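Local coordinates for protein putative acetyl xylan esterase (Cellvibrio japonicus, PDB 2W9X) that removes acetyl groups from plant cell-wall polysaccharides, hydrolysing the esters of acetylated glucomannan in strong preference to those of acetylated xylan, at residues R78-V81 / A85-V88. Sequence-based numbering, arbitrary orientation.
Sequences RLIV and APVV
Leu79 and Val87 form the hydrogen-bonded pair of an antiparallel beta hairpin in the N-terminal domain of this CE2 esterase, well away from the catalytic residues. Two backbone bonds close the pair: Leu79 N donates to Val87 O at 2.8 Å and Val87 N to Leu79 O at 3.0 Å, the second being the straighter, with 168° at the hydrogen. Each carbonyl oxygen also meets an alpha C-H from across the pair, Arg78 CA lying 3.3 Å from Val87 O and Pro86 CA 3.4 Å from Leu79 O.

The tight side chain is Leu79, the buried one of the set. Its CB packs against Val87 CG1 at 3.8 Å, and its side chain also touches Val109 of strand 108-113, the next strand of the sheet. Val87 brings CG1 to that spot by setting it between its own backbone N and carbonyl carbon (chi1 53°), yet the residue as a whole remains exposed.

The other face is the solvent side. There the exposed Pro86 lies alongside both Arg78 and Ile80, pointing the same way. The touch with Ile80 is the loose one, a single apolar approach of Ile80 CG1 to 4.0 Å from Pro86 CB. Arg78 runs extended from CG to NE, passing its aliphatic part along the proline, and beyond it Arg78 NE makes a salt bridge with Glu112 OE1 of strand 108-113, a carboxylate that probably also eases the closeness of Lys186 to Arg78 NH1. What the proline meets is the methylenes of the arginine: Pro86 CB lies 3.8 Å from Arg78 CD.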
loop_
_atom_site.group_PDB
_atom_site.type_symbol
_atom_site.label_atom_id
_atom_site.label_comp_id
_atom_site.label_asym_id
_atom_site.label_seq_id
_atom_site.Cartn_x
_atom_site.Cartn_y
_atom_site.Cartn_z
ATOM N N ARG B 78 12.200 26.507 18.953
ATOM C CA ARG B 78 12.394 25.999 20.298
ATOM C C ARG B 78 13.787 25.387 20.473
ATOM O O ARG B 78 14.386 24.853 19.519
ATOM C CB ARG B 78 11.252 25.068 20.747
ATOM C CG ARG B 78 11.202 23.728 20.061
ATOM C CD ARG B 78 9.900 22.990 20.356
ATOM N NE ARG B 78 9.989 21.633 19.808
ATOM C CZ ARG B 78 9.042 20.710 19.882
ATOM N NH1 ARG B 78 9.267 19.514 19.357
ATOM N NH2 ARG B 78 7.881 20.973 20.472
ATOM N N LEU B 79 14.304 25.515 21.692
ATOM C CA LEU B 79 15.614 24.995 22.053
ATOM C C LEU B 79 15.462 23.890 23.086
ATOM O O LEU B 79 14.862 24.091 24.135
ATOM C CB LEU B 79 16.507 26.123 22.583
ATOM C CG LEU B 79 17.941 25.827 23.035
ATOM C CD1 LEU B 79 18.788 25.395 21.859
ATOM C CD2 LEU B 79 18.544 27.073 23.670
ATOM N N ILE B 80 16.015 22.720 22.779
ATOM C CA ILE B 80 15.894 21.568 23.658
ATOM C C ILE B 80 17.266 21.168 24.208
ATOM O O ILE B 80 18.112 20.642 23.474
ATOM C CB ILE B 80 15.201 20.383 22.941
ATOM C CG1 ILE B 80 13.863 20.836 22.332
ATOM C CG2 ILE B 80 15.018 19.205 23.893
ATOM C CD1 ILE B 80 13.239 19.847 21.338
ATOM N N VAL B 81 17.469 21.437 25.500
ATOM C CA VAL B 81 18.706 21.108 26.199
ATOM C C VAL B 81 18.483 19.844 27.033
ATOM O O VAL B 81 17.663 19.843 27.953
ATOM C CB VAL B 81 19.179 22.288 27.095
ATOM C CG1 VAL B 81 20.447 21.924 27.872
ATOM C CG2 VAL B 81 19.427 23.530 26.258
ATOM N N ALA B 85 12.441 20.725 29.326
ATOM C CA ALA B 85 11.353 21.218 28.484
ATOM C C ALA B 85 11.902 22.203 27.443
ATOM O O ALA B 85 12.924 22.846 27.689
ATOM C CB ALA B 85 10.265 21.874 29.345
ATOM N N PRO B 86 11.243 22.303 26.266
ATOM C CA PRO B 86 11.732 23.230 25.242
ATOM C C PRO B 86 11.560 24.693 25.656
ATOM O O PRO B 86 10.555 25.054 26.271
ATOM C CB PRO B 86 10.838 22.921 24.026
ATOM C CG PRO B 86 10.212 21.604 24.318
ATOM C CD PRO B 86 10.047 21.579 25.800
ATOM N N VAL B 87 12.536 25.524 25.317
ATOM C CA VAL B 87 12.430 26.956 25.571
ATOM C C VAL B 87 12.213 27.698 24.241
ATOM O O VAL B 87 12.919 27.451 23.249
ATOM C CB VAL B 87 13.622 27.492 26.465
ATOM C CG1 VAL B 87 14.968 27.110 25.895
ATOM C CG2 VAL B 87 13.534 28.996 26.711
ATOM N N VAL B 88 11.205 28.569 24.222
ATOM C CA VAL B 88 10.825 29.326 23.019
ATOM C C VAL B 88 11.806 30.473 22.717
ATOM O O VAL B 88 12.122 31.286 23.594
ATOM C CB VAL B 88 9.375 29.886 23.135
ATOM C CG1 VAL B 88 9.023 30.770 21.947
ATOM C CG2 VAL B 88 8.376 28.752 23.233
#